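Local coordinates for NanU sialic acid binding protein (Bacteroides fragilis, PDB 4L7T) that binds sialic acid with high affinity as a SusD-family protein of the outer membrane, probably handing it on for uptake, at residues Ala34-Phe39 with Thr116-Glu121; Ser23-Asn28 with Ile106-Ala111; Pro452-Leu457 with Ala479-Lys484; Lys444-Asp449 with Glu459-Phe464. All coordinates share one frame; numbering follows the deposited sequence. Where two conformers were deposited one is given.

Contact 1 of 4, residues Ala34-Phe39 with Thr116-Glu121; sequences AQFSTF and TTVLSE
Phe-36 of helix 33-48 drives its ring against the loop between helices 99-115 and 121-146, where Leu-119, Val-118 and Thr-116 receive it. CB already lies at the edge of the contact, near CD2 of Leu-119. Both leucine methyls touch CG, then part company: Leu-119 CD2 stays by CD2 of Phe-36, while Leu-119 CD1 lies over one face, covering CD1 and CE1 of the ring, 3.8 Å from the ring centroid of Phe-36 and only 13° off the normal, a well-centred CH-pi contact. CE2 of Phe-36 is shared by OG1 of Thr-116 and CG2 of Val-118, 3.7 and 3.9 Å away. CZ, the tip, ends 3.6 Å from OG1 of Thr-116, which comes from the opposite direction. That hydroxyl is fixed by the main chain two residues on: with OG1 anti to the threonine N (chi1 -168°), it accepts a nearly straight bond from the N-H of Val-118, 3.1 Å from N to OG1, forming an ST turn. Trp-30 meets the Phe-36 ring edge-to-face, and Tyr-127 of helix 121-146 also touches it. No hydrogen bond links the two segments; they meet by apolar and CH-pi contact, while Thr-116 OG1 accepts from within its own loop.

Contact 2 of 4, residues Ser23-Asn28 with Ile106-Ala111; sequences SIADSN and INLMIA
Leu-108, on helix 99-115, meets the turn at Ile-24 and Ala-25 with its two methyls, one for each partner. The contact is wholly apolar. CD2 of Leu-108 lies 4.0 Å from CG1 of Ile-24 and almost as near to the CD1 methyl beyond it, the two side chains meeting at a slant. CD1 of Leu-108 takes the other partner, CB of Ala-25, at 4.1 Å. Ile-24 reaches the helix because its CG1 branch sits between the backbone N and the carbonyl carbon (chi1 65°) and then runs out extended to CD1.

The residues from Ser-23 to Asp-26 form a type I beta turn, which places Ile-24 and Ala-25 at its two central positions and sets both beside the helix. The contact lays this N-terminal loop, which leads to helix 33-48, against helix 99-115.

None of the hydrogen bonds crosses between the two segments; three lie within the turn. Its backbone closure, Asp-26 N to Ser-23 O, is weak at 3.4 Å, but two side chains reinforce it. Ser-23 OG accepts from Ala-25 N at 2.9 Å, an ST turn, and Asp-26 OD2 accepts from Ser-23 N at 3.0 Å, along a straight N-H line that arrives from above the carboxylate plane. Beyond the two segments, Ala-25 O accepts from Lys-112 NZ, a polar tie to the same helix, and Ile-24 O from the indole N-H of Trp-30.

Contact 3 of 4, residues Pro452-Leu457 with Ala479-Lys484; sequences PLEAIL and ADYVTK. With NA (sodium ion), chain F; ACT (acetate ion), chain B.
Tyr-481 spans the space between helices 452-463 and 479-485; the axes of segments 452-457 and 479-484 pass 13.7 Å apart at closest approach, 53° between their directions. Upstream of it, Ala-479 opens its helix with a backbone N-H directed at an acetate oxygen, N to OXT 3.0 Å; the acetate is probably from the crystallisation liquor. Two residues on, the Tyr-481 side chain leaves with CG anti to the carbonyl carbon (chi1 -68°) and carries its ring to the other helix. CD1 of the ring meets CD1 of Leu-457 at 3.8 Å. CE1 lies 3.5 Å from OE2 of Glu-454, whose carboxylate plane is 24° from that of the ring. OH reaches the CD1 methyl of Leu-453, 3.9 Å away, the two side chains crossing at about a right angle. Glu-454 is bent at chi2, and its OE1 forms a salt bridge with Arg-485, joining the same two helices beside the tyrosine. At Thr-483 the carbonyl O binds the sodium ion at 2.3 Å; three waters and the carbonyl of Thr-486 complete its five ligands. Tyr-481 thus fills the interval between two helices of this SusD-family protein, next to a sodium site built from main-chain carbonyls and water.

Contact 4 of 4, residues Lys444-Asp449 with Glu459-Phe464; sequences KYMSGD and ERMREF. With EDO (1,2-ethanediol), chain D.
The Tyr-445 ring has CG of its neighbour Lys-444 over the centre of one face, while the methyl of Met-461 approaches obliquely, its CE 3.9 Å from CD1 of the tyrosine. The second flat group, the guanidinium of Arg-462, is also approached obliquely: the sulfur of Met-446 comes to 3.5 Å from NH2, the two chains crossing at about a right angle. Between them the methionines meet, CE of Met-446 lying 3.8 Å from SD of Met-461. Met-461 was modelled in two conformers, and in the one described here tyrosine, two thioethers and arginine form a continuous packed row.

The two methionines reach this row differently. In this conformer Met-461 leaves the helix with CG anti to its N (chi1 -165°) and runs extended to the tyrosine, its SD also passing 3.7 Å from the backbone O of Tyr-445. Met-446 instead starts between N and the carbonyl carbon and bends at chi3 (54°), turning its methyl toward Met-461 while its sulfur faces the arginine.

Polar ends are held by other residues. Tyr-445 OH bonds to Asp-327, and Arg-462 is held by Asp-435, in a salt bridge from NH1, and by Ala-332. The contact is a buried packing of the loop preceding helix 452-463 against the C-terminal part of that same helix, within the SusD-family region.

In the fold
Contacts 1 and 2 lie on one side of the chain's centre, contacts 3 and 4 on the other, with at least about 44 Å between centres across that divide. Within each pair the contacts touch: Phe-39 packs on Leu-108 and Met-109, while contacts 3 and 4 share helix 452-463 and meet where Ala-455 packs against Asp-449. Contact 4 alone is fully buried, and its surroundings are rich in salt bridges; the other three are partly buried. None has a hydrogen bond across its segments: contact 1 uses CH-pi and apolar packing on an aromatic ring, contact 2 aliphatic methyls, contact 4 thioethers, and contact 3 joins two helices through a tyrosine ring and a neighbouring salt bridge, beside a sodium site.

Contact 1 of 4, residues Ala34-Phe39 with Thr116-Glu121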
# COMPACT_ATOMS: atom_id res chain seq x y z
N ALA A 34 -18.37 14.24 -21.41
CA ALA A 34 -17.56 13.09 -21.81
C ALA A 34 -16.07 13.40 -21.77
O ALA A 34 -15.26 12.55 -21.37
CB ALA A 34 -17.95 12.56 -23.18
N GLN A 35 -15.72 14.61 -22.14
CA GLN A 35 -14.33 15.13 -21.94
C GLN A 35 -13.84 15.14 -20.45
O GLN A 35 -12.67 14.73 -20.17
CB GLN A 35 -14.16 16.52 -22.57
CG GLN A 35 -14.20 16.45 -24.14
CD GLN A 35 -14.23 17.86 -24.75
OE1 GLN A 35 -14.89 18.76 -24.27
NE2 GLN A 35 -13.38 18.07 -25.80
N PHE A 36 -14.68 15.65 -19.52
CA PHE A 36 -14.32 15.65 -18.10
C PHE A 36 -14.18 14.19 -17.64
O PHE A 36 -13.23 13.87 -16.88
CB PHE A 36 -15.40 16.33 -17.24
CG PHE A 36 -15.31 17.84 -17.17
CD1 PHE A 36 -14.64 18.55 -16.14
CD2 PHE A 36 -15.92 18.60 -18.20
CE1 PHE A 36 -14.62 19.94 -16.06
CE2 PHE A 36 -15.91 19.96 -18.19
CZ PHE A 36 -15.22 20.69 -17.14
N SER A 37 -15.06 13.30 -18.06
CA SER A 37 -14.87 11.89 -17.74
C SER A 37 -13.49 11.38 -18.22
O SER A 37 -12.74 10.67 -17.49
CB SER A 37 -16.01 11.05 -18.26
OG SER A 37 -15.93 9.71 -17.85
N THR A 38 -13.14 11.70 -19.47
CA THR A 38 -11.88 11.23 -20.02
C THR A 38 -10.74 11.73 -19.22
O THR A 38 -9.75 10.97 -18.99
CB THR A 38 -11.75 11.70 -21.51
OG1 THR A 38 -12.73 10.98 -22.23
CG2 THR A 38 -10.37 11.19 -22.09
N PHE A 39 -10.84 12.95 -18.73
CA PHE A 39 -9.76 13.62 -17.99
C PHE A 39 -9.63 12.96 -16.56
O PHE A 39 -8.49 12.78 -16.04
CB PHE A 39 -9.93 15.08 -17.86
CG PHE A 39 -8.65 15.77 -17.43
CD1 PHE A 39 -7.69 16.13 -18.42
CD2 PHE A 39 -8.34 16.01 -16.08
CE1 PHE A 39 -6.54 16.79 -18.04
CE2 PHE A 39 -7.17 16.65 -15.68
CZ PHE A 39 -6.24 17.05 -16.66
N THR A 116 -16.96 25.13 -14.70
CA THR A 116 -17.70 24.66 -15.85
C THR A 116 -19.14 25.14 -15.85
O THR A 116 -19.69 25.51 -14.82
CB THR A 116 -17.71 23.15 -15.89
OG1 THR A 116 -18.19 22.67 -17.15
CG2 THR A 116 -18.55 22.55 -14.76
N THR A 117 -19.71 25.14 -17.05
CA THR A 117 -21.17 25.33 -17.20
C THR A 117 -21.83 24.17 -17.87
O THR A 117 -23.03 24.24 -18.26
CB THR A 117 -21.47 26.63 -17.95
OG1 THR A 117 -21.43 26.38 -19.32
CG2 THR A 117 -20.49 27.68 -17.60
N VAL A 118 -21.10 23.06 -18.01
CA VAL A 118 -21.58 21.93 -18.78
C VAL A 118 -21.96 20.73 -17.94
O VAL A 118 -22.65 19.86 -18.41
CB VAL A 118 -20.65 21.52 -20.02
CG1 VAL A 118 -20.17 22.76 -20.77
CG2 VAL A 118 -19.50 20.57 -19.55
N LEU A 119 -21.51 20.68 -16.69
CA LEU A 119 -21.80 19.46 -15.88
C LEU A 119 -23.04 19.61 -14.98
O LEU A 119 -23.25 20.66 -14.42
CB LEU A 119 -20.57 19.20 -14.91
CG LEU A 119 -19.28 18.83 -15.68
CD1 LEU A 119 -18.12 18.80 -14.63
CD2 LEU A 119 -19.31 17.56 -16.44
N SER A 120 -23.70 18.49 -14.69
CA SER A 120 -24.72 18.54 -13.59
C SER A 120 -24.04 18.86 -12.27
O SER A 120 -22.82 18.62 -12.11
CB SER A 120 -25.43 17.20 -13.51
OG SER A 120 -24.58 16.23 -12.92
N GLU A 121 -24.78 19.45 -11.33
CA GLU A 121 -24.24 19.82 -10.05
C GLU A 121 -23.78 18.54 -9.32
O GLU A 121 -22.67 18.55 -8.72
CB GLU A 121 -25.27 20.61 -9.21
CG GLU A 121 -24.76 20.99 -7.79
CD GLU A 121 -25.60 22.12 -7.17
OE1 GLU A 121 -26.79 22.22 -7.50
OE2 GLU A 121 -25.08 22.91 -6.36

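Contact 2 of 4, residues Ser23-Asn28 with Ile106-Ala111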
# COMPACT_ATOMS: atom_id res chain seq x y z
N SER A 23 -2.54 22.88 -26.09
CA SER A 23 -2.32 22.55 -24.67
C SER A 23 -3.55 21.83 -24.11
O SER A 23 -4.67 21.96 -24.64
CB SER A 23 -2.11 23.81 -23.83
OG SER A 23 -2.61 23.60 -22.49
N ILE A 24 -3.35 21.13 -22.99
CA ILE A 24 -4.47 20.41 -22.42
C ILE A 24 -5.46 21.32 -21.65
O ILE A 24 -6.57 20.87 -21.31
CB ILE A 24 -4.02 19.23 -21.55
CG1 ILE A 24 -3.26 19.74 -20.33
CG2 ILE A 24 -3.31 18.13 -22.40
CD1 ILE A 24 -2.82 18.55 -19.39
N ALA A 25 -5.10 22.57 -21.39
CA ALA A 25 -5.97 23.50 -20.69
C ALA A 25 -6.86 24.35 -21.67
O ALA A 25 -7.75 25.17 -21.22
CB ALA A 25 -5.17 24.39 -19.77
N ASP A 26 -6.66 24.08 -22.95
CA ASP A 26 -7.39 24.81 -24.03
C ASP A 26 -8.88 24.47 -23.86
O ASP A 26 -9.22 23.28 -23.65
CB ASP A 26 -6.92 24.39 -25.45
CG ASP A 26 -5.48 24.90 -25.83
OD1 ASP A 26 -4.89 25.78 -25.13
OD2 ASP A 26 -4.98 24.40 -26.87
N SER A 27 -9.74 25.47 -24.05
CA SER A 27 -11.19 25.31 -23.76
C SER A 27 -11.91 24.22 -24.52
O SER A 27 -12.86 23.66 -23.98
CB SER A 27 -11.93 26.63 -23.83
OG SER A 27 -11.32 27.49 -22.87
N ASN A 28 -11.45 23.90 -25.74
CA ASN A 28 -12.11 22.90 -26.59
C ASN A 28 -12.03 21.51 -26.02
O ASN A 28 -12.70 20.59 -26.50
CB ASN A 28 -11.59 22.97 -28.05
CG ASN A 28 -10.03 22.92 -28.14
OD1 ASN A 28 -9.31 23.82 -27.65
ND2 ASN A 28 -9.54 21.88 -28.74
N ILE A 106 -4.32 17.10 -11.21
CA ILE A 106 -5.51 17.23 -10.38
C ILE A 106 -5.89 18.66 -10.15
O ILE A 106 -7.08 19.00 -10.12
CB ILE A 106 -5.27 16.58 -8.98
CG1 ILE A 106 -5.01 15.13 -9.21
CG2 ILE A 106 -6.47 16.68 -8.04
CD1 ILE A 106 -4.47 14.40 -7.86
N ASN A 107 -4.89 19.52 -10.01
CA ASN A 107 -5.19 20.89 -9.72
C ASN A 107 -5.96 21.53 -10.93
O ASN A 107 -6.75 22.40 -10.71
CB ASN A 107 -3.88 21.66 -9.44
CG ASN A 107 -3.31 21.30 -8.09
OD1 ASN A 107 -4.03 20.75 -7.24
ND2 ASN A 107 -2.01 21.57 -7.87
N LEU A 108 -5.61 21.10 -12.13
CA LEU A 108 -6.24 21.49 -13.45
C LEU A 108 -7.70 20.99 -13.43
O LEU A 108 -8.64 21.79 -13.65
CB LEU A 108 -5.53 20.88 -14.66
CG LEU A 108 -6.20 21.34 -16.01
CD1 LEU A 108 -6.22 22.86 -16.17
CD2 LEU A 108 -5.57 20.68 -17.24
N MET A 109 -7.86 19.70 -13.10
CA MET A 109 -9.27 19.13 -12.99
C MET A 109 -10.11 19.93 -12.04
O MET A 109 -11.28 20.26 -12.36
CB MET A 109 -9.23 17.63 -12.64
CG MET A 109 -10.67 16.99 -12.50
SD MET A 109 -11.35 16.90 -14.12
CE MET A 109 -12.86 15.89 -13.76
N ILE A 110 -9.57 20.23 -10.87
CA ILE A 110 -10.28 20.99 -9.90
C ILE A 110 -10.73 22.36 -10.40
O ILE A 110 -11.89 22.74 -10.18
CB ILE A 110 -9.49 21.10 -8.56
CG1 ILE A 110 -9.44 19.69 -7.97
CG2 ILE A 110 -10.12 22.12 -7.66
CD1 ILE A 110 -8.46 19.59 -6.72
N ALA A 111 -9.80 23.13 -11.04
CA ALA A 111 -10.17 24.47 -11.51
C ALA A 111 -11.20 24.31 -12.65
O ALA A 111 -12.18 25.04 -12.68
CB ALA A 111 -8.93 25.22 -12.05

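Contact 3 of 4, residues Pro452-Leu457 with Ala479-Lys484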
# COMPACT_ATOMS: atom_id res chain seq x y z
N PRO A 452 -2.87 -4.69 23.22
CA PRO A 452 -3.80 -4.45 22.07
C PRO A 452 -3.09 -3.91 20.82
O PRO A 452 -3.31 -4.44 19.72
CB PRO A 452 -4.80 -3.44 22.62
CG PRO A 452 -4.90 -3.80 24.08
CD PRO A 452 -3.47 -4.26 24.49
N LEU A 453 -2.24 -2.91 21.00
CA LEU A 453 -1.54 -2.37 19.82
C LEU A 453 -0.60 -3.39 19.18
O LEU A 453 -0.51 -3.44 17.93
CB LEU A 453 -0.80 -1.07 20.15
CG LEU A 453 -1.66 0.16 20.49
CD1 LEU A 453 -0.82 1.37 20.85
CD2 LEU A 453 -2.60 0.55 19.31
N GLU A 454 0.19 -4.16 19.95
CA GLU A 454 0.90 -5.29 19.33
C GLU A 454 0.03 -6.31 18.65
O GLU A 454 0.47 -6.79 17.65
CB GLU A 454 1.92 -5.99 20.31
CG GLU A 454 2.92 -5.00 20.90
CD GLU A 454 4.07 -4.69 19.92
OE1 GLU A 454 4.24 -5.46 18.94
OE2 GLU A 454 4.83 -3.70 20.16
N ALA A 455 -1.18 -6.64 19.18
CA ALA A 455 -2.03 -7.62 18.54
C ALA A 455 -2.47 -7.07 17.14
O ALA A 455 -2.49 -7.82 16.19
CB ALA A 455 -3.26 -7.90 19.38
N ILE A 456 -2.76 -5.81 17.11
CA ILE A 456 -3.20 -5.13 15.86
C ILE A 456 -2.00 -4.99 14.90
O ILE A 456 -2.17 -5.21 13.70
CB ILE A 456 -3.83 -3.78 16.14
CG1 ILE A 456 -5.15 -4.03 16.91
CG2 ILE A 456 -4.16 -2.97 14.80
CD1 ILE A 456 -5.77 -2.79 17.59
N LEU A 457 -0.82 -4.59 15.38
CA LEU A 457 0.36 -4.62 14.46
C LEU A 457 0.55 -6.01 13.84
O LEU A 457 0.85 -6.19 12.65
CB LEU A 457 1.70 -4.20 15.17
CG LEU A 457 1.93 -2.76 15.44
CD1 LEU A 457 3.21 -2.60 16.24
CD2 LEU A 457 2.09 -2.05 14.05
N ALA A 479 8.52 6.26 16.96
CA ALA A 479 9.93 6.00 16.71
C ALA A 479 10.39 4.74 17.44
O ALA A 479 11.17 3.96 16.87
CB ALA A 479 10.79 7.23 17.11
N ASP A 480 9.90 4.47 18.67
CA ASP A 480 10.33 3.31 19.41
C ASP A 480 9.86 2.00 18.77
O ASP A 480 10.53 0.97 18.85
CB ASP A 480 9.83 3.36 20.86
CG ASP A 480 10.66 4.32 21.75
OD1 ASP A 480 11.73 4.80 21.29
OD2 ASP A 480 10.27 4.57 22.94
N TYR A 481 8.65 2.05 18.18
CA TYR A 481 8.23 0.85 17.46
C TYR A 481 9.10 0.61 16.18
O TYR A 481 9.44 -0.53 15.84
CB TYR A 481 6.75 0.95 17.00
CG TYR A 481 5.78 0.94 18.11
CD1 TYR A 481 5.15 -0.27 18.49
CD2 TYR A 481 5.52 2.12 18.81
CE1 TYR A 481 4.22 -0.27 19.57
CE2 TYR A 481 4.64 2.10 19.88
CZ TYR A 481 4.00 0.92 20.24
OH TYR A 481 3.06 0.91 21.28
N VAL A 482 9.43 1.69 15.50
CA VAL A 482 10.27 1.63 14.28
C VAL A 482 11.68 1.13 14.65
O VAL A 482 12.16 0.17 14.01
CB VAL A 482 10.41 3.02 13.61
CG1 VAL A 482 11.47 3.00 12.42
CG2 VAL A 482 9.06 3.53 13.05
N THR A 483 12.34 1.74 15.64
CA THR A 483 13.74 1.36 15.93
C THR A 483 13.82 -0.04 16.56
O THR A 483 14.83 -0.73 16.42
CB THR A 483 14.42 2.47 16.83
OG1 THR A 483 13.70 2.54 18.05
CG2 THR A 483 14.42 3.79 16.10
N LYS A 484 12.78 -0.51 17.24
CA LYS A 484 12.77 -1.86 17.77
C LYS A 484 12.84 -2.92 16.72
O LYS A 484 13.60 -3.88 16.85
CB LYS A 484 11.55 -2.08 18.67
CG LYS A 484 11.48 -3.43 19.17
CD LYS A 484 12.48 -3.67 20.35
CE LYS A 484 12.21 -5.06 20.97
NZ LYS A 484 13.34 -5.59 21.79
NA NA F . 16.82 -1.01 15.36
C ACT B . 6.83 8.86 18.93
O ACT B . 5.67 8.83 18.37
OXT ACT B . 7.89 8.87 18.20
CH3 ACT B . 6.90 8.85 20.43
O HOH W 1 16.38 -3.25 15.43
O HOH W 2 17.48 0.91 14.81
O HOH W 3 18.92 -1.82 14.50

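Contact 4 of 4, residues Lys444-Asp449 with Glu459-Phe464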
# COMPACT_ATOMS: atom_id res chain seq x y z
N LYS A 444 11.11 -11.94 16.46
CA LYS A 444 11.34 -10.48 16.45
C LYS A 444 10.25 -9.71 15.69
O LYS A 444 10.27 -8.46 15.76
CB LYS A 444 12.66 -10.09 15.79
CG LYS A 444 12.71 -10.42 14.31
CD LYS A 444 14.13 -10.23 13.73
CE LYS A 444 14.08 -9.53 12.39
NZ LYS A 444 13.82 -8.03 12.46
N TYR A 445 9.37 -10.45 15.01
CA TYR A 445 8.43 -9.82 14.05
C TYR A 445 7.10 -9.41 14.69
O TYR A 445 6.37 -8.53 14.19
CB TYR A 445 8.16 -10.76 12.87
CG TYR A 445 9.39 -11.14 12.12
CD1 TYR A 445 9.97 -10.23 11.21
CD2 TYR A 445 9.93 -12.42 12.27
CE1 TYR A 445 11.10 -10.58 10.52
CE2 TYR A 445 11.10 -12.81 11.58
CZ TYR A 445 11.66 -11.87 10.69
OH TYR A 445 12.81 -12.18 10.00
N MET A 446 6.82 -9.98 15.85
CA MET A 446 5.46 -9.94 16.39
C MET A 446 5.40 -10.52 17.76
O MET A 446 6.22 -11.38 18.10
CB MET A 446 4.44 -10.63 15.49
CG MET A 446 4.66 -12.13 15.20
SD MET A 446 3.55 -12.91 14.02
CE MET A 446 3.66 -11.88 12.53
N SER A 447 4.43 -10.05 18.54
CA SER A 447 4.32 -10.54 19.92
C SER A 447 2.91 -10.93 20.24
O SER A 447 2.03 -10.91 19.36
CB SER A 447 4.97 -9.57 20.93
OG SER A 447 4.46 -8.29 20.86
N GLY A 448 2.68 -11.36 21.47
CA GLY A 448 1.37 -11.91 21.80
C GLY A 448 0.26 -10.86 21.96
O GLY A 448 0.47 -9.63 22.01
N ASP A 449 -0.97 -11.40 22.05
CA ASP A 449 -2.16 -10.56 22.20
C ASP A 449 -2.28 -9.78 23.51
O ASP A 449 -3.19 -8.93 23.62
CB ASP A 449 -3.48 -11.39 22.04
CG ASP A 449 -3.80 -11.80 20.60
OD1 ASP A 449 -3.12 -11.40 19.63
OD2 ASP A 449 -4.75 -12.60 20.44
N GLU A 459 -1.70 -8.36 13.47
CA GLU A 459 -2.77 -8.74 12.57
C GLU A 459 -2.55 -8.04 11.20
O GLU A 459 -2.76 -8.65 10.14
CB GLU A 459 -4.13 -8.33 13.11
CG GLU A 459 -5.26 -9.17 12.36
CD GLU A 459 -5.13 -10.66 12.57
OE1 GLU A 459 -4.68 -11.06 13.71
OE2 GLU A 459 -5.52 -11.44 11.72
N ARG A 460 -2.07 -6.81 11.24
CA ARG A 460 -1.79 -6.07 9.98
C ARG A 460 -0.61 -6.66 9.25
O ARG A 460 -0.58 -6.61 8.05
CB ARG A 460 -1.61 -4.59 10.30
CG ARG A 460 -2.92 -3.88 10.77
CD ARG A 460 -2.78 -2.35 10.91
NE ARG A 460 -2.47 -1.64 9.63
CZ ARG A 460 -3.40 -1.24 8.74
NH1 ARG A 460 -4.69 -1.42 9.00
NH2 ARG A 460 -3.06 -0.55 7.63
N MET A 461 0.36 -7.20 9.99
CA MET A 461 1.50 -7.81 9.32
C MET A 461 1.08 -9.10 8.59
O MET A 461 1.53 -9.35 7.47
CB MET A 461 2.63 -8.13 10.28
CG MET A 461 3.87 -8.38 9.52
SD MET A 461 5.09 -8.87 10.73
CE MET A 461 6.63 -8.58 9.94
N ARG A 462 0.14 -9.84 9.18
CA ARG A 462 -0.30 -11.11 8.60
C ARG A 462 -1.23 -10.80 7.43
O ARG A 462 -1.24 -11.52 6.44
CB ARG A 462 -1.06 -11.92 9.64
CG ARG A 462 -0.15 -12.38 10.75
CD ARG A 462 -0.89 -13.20 11.80
NE ARG A 462 0.11 -13.87 12.66
CZ ARG A 462 -0.11 -14.37 13.87
NH1 ARG A 462 -1.25 -14.15 14.53
NH2 ARG A 462 0.86 -15.02 14.53
N GLU A 463 -2.01 -9.73 7.53
CA GLU A 463 -3.06 -9.44 6.51
C GLU A 463 -2.52 -8.70 5.26
O GLU A 463 -3.06 -8.89 4.15
CB GLU A 463 -4.10 -8.50 7.21
CG GLU A 463 -5.45 -8.22 6.44
CD GLU A 463 -6.26 -9.51 6.11
OE1 GLU A 463 -6.22 -10.53 6.85
OE2 GLU A 463 -6.94 -9.44 5.04
N PHE A 464 -1.45 -7.91 5.43
CA PHE A 464 -1.04 -6.97 4.37
C PHE A 464 0.39 -7.10 3.89
O PHE A 464 0.94 -6.18 3.32
CB PHE A 464 -1.27 -5.53 4.88
CG PHE A 464 -2.70 -5.23 5.16
CD1 PHE A 464 -3.64 -5.27 4.17
CD2 PHE A 464 -3.10 -4.95 6.45
CE1 PHE A 464 -5.00 -5.00 4.48
CE2 PHE A 464 -4.47 -4.69 6.76
CZ PHE A 464 -5.36 -4.71 5.78
C1 EDO D . 2.62 -5.81 6.44
O1 EDO D . 3.00 -7.26 6.46
C2 EDO D . 1.47 -5.03 7.14
O2 EDO D . 1.55 -4.11 8.31